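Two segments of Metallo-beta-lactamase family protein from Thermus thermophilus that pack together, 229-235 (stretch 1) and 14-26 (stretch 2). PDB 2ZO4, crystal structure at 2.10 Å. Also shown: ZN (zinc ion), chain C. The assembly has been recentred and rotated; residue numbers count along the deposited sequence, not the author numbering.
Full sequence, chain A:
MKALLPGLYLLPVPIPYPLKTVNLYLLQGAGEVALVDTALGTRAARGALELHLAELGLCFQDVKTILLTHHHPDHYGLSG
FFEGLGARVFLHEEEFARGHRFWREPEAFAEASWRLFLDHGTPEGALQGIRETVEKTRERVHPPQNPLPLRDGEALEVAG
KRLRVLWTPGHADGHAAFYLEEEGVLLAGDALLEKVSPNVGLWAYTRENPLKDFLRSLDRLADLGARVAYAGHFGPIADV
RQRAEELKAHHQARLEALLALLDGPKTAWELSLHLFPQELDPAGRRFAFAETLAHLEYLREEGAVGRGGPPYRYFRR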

ATOM      1  N   ALA A 229       9.926 -12.789  -3.584  1.00 12.54           N
ATOM      2  CA  ALA A 229       8.815 -11.844  -3.530  1.00 12.51           C
ATOM      3  C   ALA A 229       8.876 -10.856  -4.680  1.00 12.31           C
ATOM      4  O   ALA A 229       9.931 -10.290  -4.971  1.00 12.33           O
ATOM      5  CB  ALA A 229       8.780 -11.105  -2.197  1.00 12.37           C
ATOM      6  N   TYR A 230       7.736 -10.675  -5.334  1.00 12.08           N
ATOM      7  CA  TYR A 230       7.580  -9.652  -6.355  1.00 11.96           C
ATOM      8  C   TYR A 230       6.619  -8.602  -5.808  1.00 11.71           C
ATOM      9  O   TYR A 230       5.435  -8.873  -5.592  1.00 11.24           O
ATOM     10  CB  TYR A 230       7.062 -10.258  -7.661  1.00 12.06           C
ATOM     11  CG  TYR A 230       7.905 -11.392  -8.200  1.00 12.76           C
ATOM     12  CD1 TYR A 230       9.243 -11.193  -8.548  1.00 12.58           C
ATOM     13  CD2 TYR A 230       7.362 -12.663  -8.374  1.00 12.49           C
ATOM     14  CE1 TYR A 230      10.022 -12.240  -9.043  1.00 13.21           C
ATOM     15  CE2 TYR A 230       8.129 -13.711  -8.869  1.00 13.01           C
ATOM     16  CZ  TYR A 230       9.458 -13.492  -9.199  1.00 12.98           C
ATOM     17  OH  TYR A 230      10.215 -14.526  -9.691  1.00 13.40           O
ATOM     18  N   ALA A 231       7.155  -7.410  -5.570  1.00 11.48           N
ATOM     19  CA  ALA A 231       6.449  -6.363  -4.848  1.00 11.43           C
ATOM     20  C   ALA A 231       5.859  -5.308  -5.781  1.00 11.50           C
ATOM     21  O   ALA A 231       5.997  -5.399  -7.004  1.00 11.28           O
ATOM     22  CB  ALA A 231       7.380  -5.725  -3.825  1.00 11.43           C
ATOM     23  N   GLY A 232       5.198  -4.313  -5.191  1.00 11.61           N
ATOM     24  CA  GLY A 232       4.516  -3.264  -5.945  1.00 12.36           C
ATOM     25  C   GLY A 232       5.452  -2.246  -6.569  1.00 12.68           C
ATOM     26  O   GLY A 232       5.075  -1.551  -7.511  1.00 12.88           O
ATOM     27  N   HIS A 233       6.670  -2.155  -6.040  1.00 12.90           N
ATOM     28  CA  HIS A 233       7.683  -1.244  -6.572  1.00 13.47           C
ATOM     29  C   HIS A 233       9.065  -1.876  -6.513  1.00 13.86           C
ATOM     30  O   HIS A 233       9.301  -2.790  -5.720  1.00 13.82           O
ATOM     31  CB  HIS A 233       7.676   0.086  -5.811  1.00 13.37           C
ATOM     32  CG  HIS A 233       6.329   0.730  -5.735  1.00 13.35           C
ATOM     33  ND1 HIS A 233       5.802   1.477  -6.766  1.00 13.54           N
ATOM     34  CD2 HIS A 233       5.393   0.727  -4.756  1.00 13.37           C
ATOM     35  CE1 HIS A 233       4.605   1.914  -6.423  1.00 13.81           C
ATOM     36  NE2 HIS A 233       4.331   1.471  -5.209  1.00 13.76           N
ATOM     37  N   PHE A 234       9.965  -1.380  -7.363  1.00 14.62           N
ATOM     38  CA  PHE A 234      11.374  -1.814  -7.420  1.00 15.25           C
ATOM     39  C   PHE A 234      11.570  -3.259  -7.894  1.00 15.29           C
ATOM     40  O   PHE A 234      10.655  -3.869  -8.454  1.00 15.57           O
ATOM     41  CB  PHE A 234      12.097  -1.566  -6.084  1.00 15.63           C
ATOM     42  CG  PHE A 234      12.030  -0.142  -5.607  1.00 16.43           C
ATOM     43  CD1 PHE A 234      12.914   0.813  -6.094  1.00 17.51           C
ATOM     44  CD2 PHE A 234      11.091   0.241  -4.658  1.00 16.89           C
ATOM     45  CE1 PHE A 234      12.857   2.134  -5.648  1.00 18.25           C
ATOM     46  CE2 PHE A 234      11.017   1.556  -4.210  1.00 17.66           C
ATOM     47  CZ  PHE A 234      11.903   2.507  -4.705  1.00 17.32           C
ATOM     48  N   GLY A 235      12.768  -3.794  -7.672  1.00 15.20           N
ATOM     49  CA  GLY A 235      13.132  -5.121  -8.165  1.00 15.10           C
ATOM     50  C   GLY A 235      12.643  -6.262  -7.291  1.00 15.12           C
ATOM     51  O   GLY A 235      12.073  -6.027  -6.219  1.00 14.97           O
TER
HETATM   52 ZN    ZN C 319       2.452   1.331  -4.277  1.00 14.23          ZN
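Stretch 2 (14-26) PIPYPLKTVNLYL

Stretch 1 enters as the end of a β-strand that includes Ala229 and Tyr230 and passes into a loop by Gly232. Stretch 2 runs through a loop with a type I turn from Tyr17 to Lys20 before it becomes a strand at Thr21 that extends beyond Leu26. The turn is closed by a hydrogen bond from Lys20 N to Tyr17 O (2.7 Å), and Ile15 N donates to Lys20 O (2.9 Å), so the segment ahead of the strand folds back on itself. The N-to-C directions of the two strands make an angle of 124°, and their axes come no closer than 8.0 Å. The strands therefore cross obliquely, in a broadly opposed sense, and the backbones draw together beyond the strand of stretch 1, where Gly232 CA lies 4.7 Å from Asn23 CA and His233 CA lies 5.2 Å from Val22 CA.

At this point a single main-chain hydrogen bond joins the two stretches, from Asn23 N to Gly232 O (2.7 Å, with an N-H...O angle of 167°). The same carbonyl oxygen, Gly232 O, also receives a CA-H...O contact from Val22 CA at 3.4 Å. The remaining direct hydrogen bonds between the stretches use side-chain donors and main-chain acceptors.

Asn23 directs its CA-to-CB bond toward stretch 1, and with chi1 in the m well its amide reaches two carbonyls. Asn23 ND2 donates to Phe234 O at 2.9 Å and, over a longer 3.3 Å, to Ala231 O. The side chain thus ties together the carbonyls of residues that precede and follow the Gly232-His233 pair, while its own backbone nitrogen holds Gly232. Two residues further along the strand, Tyr25 also points toward stretch 1, and Tyr25 OH donates to Ala231 O at 2.7 Å. Ala231 O consequently accepts from both side chains. The phenol end of Tyr25 also packs against the base of Tyr230, with Tyr230 CB 3.5 Å from Tyr25 CZ, whereas the end of the Tyr230 side chain leads away from stretch 2.

His233 has the largest area covered by the opposing stretch. Its CA-to-CB bond points away, but the imidazole comes nearer, and His233 ND1 donates to Thr21 O (2.7 Å, 165°). This bond fixes the ring through one nitrogen while His233 NE2 coordinates ZN at 2.1 Å; water 2 and atoms from elsewhere in the structure complete the zinc site. Leu19, whose side chain is modelled only to CB, lies over one face of the imidazole, with Leu19 CB 4.2 Å from the ring centroid in a CH-π contact. Ile15 approaches the ring edge, its CD1 3.9 Å from His233 CE1, and Val22 CG2 is likewise 3.9 Å from His233 CE1. A water adds a further link beside this site: water 1 donates to Thr21 O (2.9 Å) and accepts from Phe234 N (2.8 Å), so Thr21 O receives both the imidazole and the solvent.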

ATOM      1  N   PRO A  14       4.288   3.476 -15.469  1.00 18.68           N
ATOM      2  CA  PRO A  14       4.675   4.792 -14.937  1.00 19.01           C
ATOM      3  C   PRO A  14       3.575   5.447 -14.102  1.00 19.33           C
ATOM      4  O   PRO A  14       2.400   5.375 -14.453  1.00 19.03           O
ATOM      5  CB  PRO A  14       4.951   5.628 -16.197  1.00 19.23           C
ATOM      6  CG  PRO A  14       5.069   4.632 -17.319  1.00 19.21           C
ATOM      7  CD  PRO A  14       4.177   3.500 -16.938  1.00 18.77           C
ATOM      8  N   ILE A  15       3.976   6.065 -12.994  1.00 19.87           N
ATOM      9  CA  ILE A  15       3.051   6.750 -12.088  1.00 20.61           C
ATOM     10  C   ILE A  15       3.573   8.148 -11.726  1.00 21.37           C
ATOM     11  O   ILE A  15       4.784   8.340 -11.571  1.00 21.50           O
ATOM     12  CB  ILE A  15       2.746   5.919 -10.801  1.00 20.45           C
ATOM     13  CG1 ILE A  15       4.035   5.548 -10.051  1.00 20.16           C
ATOM     14  CG2 ILE A  15       1.926   4.683 -11.146  1.00 20.01           C
ATOM     15  CD1 ILE A  15       3.809   5.002  -8.639  1.00 20.52           C
ATOM     16  N   PRO A  16       2.663   9.133 -11.600  1.00 22.16           N
ATOM     17  CA  PRO A  16       3.077  10.515 -11.349  1.00 22.74           C
ATOM     18  C   PRO A  16       3.413  10.794  -9.878  1.00 23.30           C
ATOM     19  O   PRO A  16       3.070  11.860  -9.356  1.00 23.74           O
ATOM     20  CB  PRO A  16       1.852  11.320 -11.789  1.00 22.79           C
ATOM     21  CG  PRO A  16       0.701  10.423 -11.498  1.00 22.52           C
ATOM     22  CD  PRO A  16       1.195   9.011 -11.709  1.00 22.26           C
ATOM     23  N   TYR A  17       4.088   9.843  -9.232  1.00 23.60           N
ATOM     24  CA  TYR A  17       4.472   9.947  -7.824  1.00 23.95           C
ATOM     25  C   TYR A  17       5.958   9.610  -7.653  1.00 23.74           C
ATOM     26  O   TYR A  17       6.544   8.973  -8.530  1.00 23.80           O
ATOM     27  CB  TYR A  17       3.585   9.039  -6.955  1.00 24.39           C
ATOM     28  CG  TYR A  17       2.114   9.346  -7.111  1.00 24.99           C
ATOM     29  CD1 TYR A  17       1.565  10.508  -6.566  1.00 25.70           C
ATOM     30  CD2 TYR A  17       1.276   8.492  -7.829  1.00 25.39           C
ATOM     31  CE1 TYR A  17       0.218  10.809  -6.722  1.00 26.21           C
ATOM     32  CE2 TYR A  17      -0.073   8.782  -7.993  1.00 25.67           C
ATOM     33  CZ  TYR A  17      -0.594   9.942  -7.434  1.00 26.05           C
ATOM     34  OH  TYR A  17      -1.925  10.240  -7.587  1.00 26.18           O
ATOM     35  N   PRO A  18       6.582  10.066  -6.545  1.00 23.65           N
ATOM     36  CA  PRO A  18       8.022   9.850  -6.310  1.00 23.44           C
ATOM     37  C   PRO A  18       8.525   8.411  -6.514  1.00 23.20           C
ATOM     38  O   PRO A  18       9.702   8.222  -6.818  1.00 23.13           O
ATOM     39  CB  PRO A  18       8.226  10.292  -4.853  1.00 23.61           C
ATOM     40  CG  PRO A  18       6.861  10.595  -4.305  1.00 23.73           C
ATOM     41  CD  PRO A  18       5.967  10.857  -5.463  1.00 23.57           C
ATOM     42  N   LEU A  19       7.649   7.416  -6.358  1.00 22.96           N
ATOM     43  CA  LEU A  19       8.010   6.015  -6.626  1.00 22.71           C
ATOM     44  C   LEU A  19       8.239   5.749  -8.120  1.00 22.42           C
ATOM     45  O   LEU A  19       8.958   4.816  -8.485  1.00 22.48           O
ATOM     46  CB  LEU A  19       6.949   5.062  -6.069  1.00 22.94           C
ATOM     47  N   LYS A  20       7.600   6.568  -8.962  1.00 21.96           N
ATOM     48  CA  LYS A  20       7.818   6.628 -10.424  1.00 21.47           C
ATOM     49  C   LYS A  20       7.247   5.469 -11.241  1.00 20.76           C
ATOM     50  O   LYS A  20       6.781   5.673 -12.368  1.00 20.82           O
ATOM     51  CB  LYS A  20       9.299   6.852 -10.768  1.00 21.83           C
ATOM     52  CG  LYS A  20       9.839   8.248 -10.411  1.00 23.02           C
ATOM     53  CD  LYS A  20       9.341   9.336 -11.369  1.00 25.24           C
ATOM     54  CE  LYS A  20       9.990   9.238 -12.757  1.00 26.57           C
ATOM     55  NZ  LYS A  20       9.302  10.121 -13.750  1.00 27.24           N
ATOM     56  N   THR A  21       7.292   4.263 -10.677  1.00 19.69           N
ATOM     57  CA  THR A  21       6.849   3.056 -11.372  1.00 18.55           C
ATOM     58  C   THR A  21       6.150   2.096 -10.414  1.00 17.53           C
ATOM     59  O   THR A  21       6.660   1.798  -9.331  1.00 17.41           O
ATOM     60  CB  THR A  21       8.035   2.327 -12.059  1.00 18.68           C
ATOM     61  OG1 THR A  21       8.788   3.262 -12.841  1.00 19.66           O
ATOM     62  CG2 THR A  21       7.543   1.202 -12.970  1.00 18.54           C
ATOM     63  N   VAL A  22       4.979   1.621 -10.827  1.00 16.42           N
ATOM     64  CA  VAL A  22       4.264   0.582 -10.098  1.00 15.25           C
ATOM     65  C   VAL A  22       4.375  -0.744 -10.851  1.00 14.49           C
ATOM     66  O   VAL A  22       4.373  -0.766 -12.085  1.00 14.33           O
ATOM     67  CB  VAL A  22       2.779   0.975  -9.824  1.00 15.28           C
ATOM     68  CG1 VAL A  22       1.946   1.001 -11.120  1.00 14.95           C
ATOM     69  CG2 VAL A  22       2.149   0.051  -8.776  1.00 15.12           C
ATOM     70  N   ASN A  23       4.502  -1.833 -10.095  1.00 13.53           N
ATOM     71  CA  ASN A  23       4.534  -3.183 -10.653  1.00 12.55           C
ATOM     72  C   ASN A  23       3.179  -3.872 -10.553  1.00 12.34           C
ATOM     73  O   ASN A  23       2.686  -4.149  -9.449  1.00 12.03           O
ATOM     74  CB  ASN A  23       5.587  -4.039  -9.944  1.00 12.28           C
ATOM     75  CG  ASN A  23       6.992  -3.519 -10.135  1.00 11.72           C
ATOM     76  OD1 ASN A  23       7.331  -2.990 -11.193  1.00 11.66           O
ATOM     77  ND2 ASN A  23       7.822  -3.665  -9.107  1.00  9.91           N
ATOM     78  N   LEU A  24       2.585  -4.137 -11.710  1.00 11.89           N
ATOM     79  CA  LEU A  24       1.369  -4.933 -11.802  1.00 11.69           C
ATOM     80  C   LEU A  24       1.747  -6.345 -12.224  1.00 11.66           C
ATOM     81  O   LEU A  24       2.824  -6.564 -12.791  1.00 11.37           O
ATOM     82  CB  LEU A  24       0.400  -4.331 -12.823  1.00 11.65           C
ATOM     83  CG  LEU A  24       0.163  -2.818 -12.856  1.00 11.58           C
ATOM     84  CD1 LEU A  24      -0.949  -2.503 -13.842  1.00 11.88           C
ATOM     85  CD2 LEU A  24      -0.167  -2.263 -11.473  1.00 12.35           C
ATOM     86  N   TYR A  25       0.868  -7.301 -11.941  1.00 11.62           N
ATOM     87  CA  TYR A  25       1.125  -8.698 -12.276  1.00 11.76           C
ATOM     88  C   TYR A  25      -0.057  -9.315 -13.012  1.00 12.16           C
ATOM     89  O   TYR A  25      -1.181  -9.327 -12.506  1.00 12.22           O
ATOM     90  CB  TYR A  25       1.528  -9.490 -11.017  1.00 11.40           C
ATOM     91  CG  TYR A  25       2.801  -8.939 -10.413  1.00 10.62           C
ATOM     92  CD1 TYR A  25       4.048  -9.354 -10.875  1.00  9.84           C
ATOM     93  CD2 TYR A  25       2.759  -7.958  -9.419  1.00 10.46           C
ATOM     94  CE1 TYR A  25       5.222  -8.825 -10.351  1.00  9.01           C
ATOM     95  CE2 TYR A  25       3.931  -7.422  -8.890  1.00  9.99           C
ATOM     96  CZ  TYR A  25       5.158  -7.864  -9.366  1.00  9.89           C
ATOM     97  OH  TYR A  25       6.321  -7.342  -8.850  1.00 10.12           O
ATOM     98  N   LEU A  26       0.215  -9.800 -14.221  1.00 12.55           N
ATOM     99  CA  LEU A  26      -0.793 -10.393 -15.095  1.00 12.80           C
ATOM    100  C   LEU A  26      -0.737 -11.916 -14.983  1.00 13.23           C
ATOM    101  O   LEU A  26       0.329 -12.523 -15.135  1.00 13.24           O
ATOM    102  CB  LEU A  26      -0.545  -9.949 -16.549  1.00 12.86           C
ATOM    103  CG  LEU A  26      -1.528 -10.187 -17.708  1.00 12.93           C
ATOM    104  CD1 LEU A  26      -1.732 -11.659 -18.054  1.00 13.02           C
ATOM    105  CD2 LEU A  26      -2.870  -9.503 -17.464  1.00 13.91           C
TER
HETATM  106  O   HOH W   1       9.375   0.942  -8.740  1.00 20.32           O
HETATM  107  O   HOH W   2       1.497   2.602  -3.092  1.00  8.02           O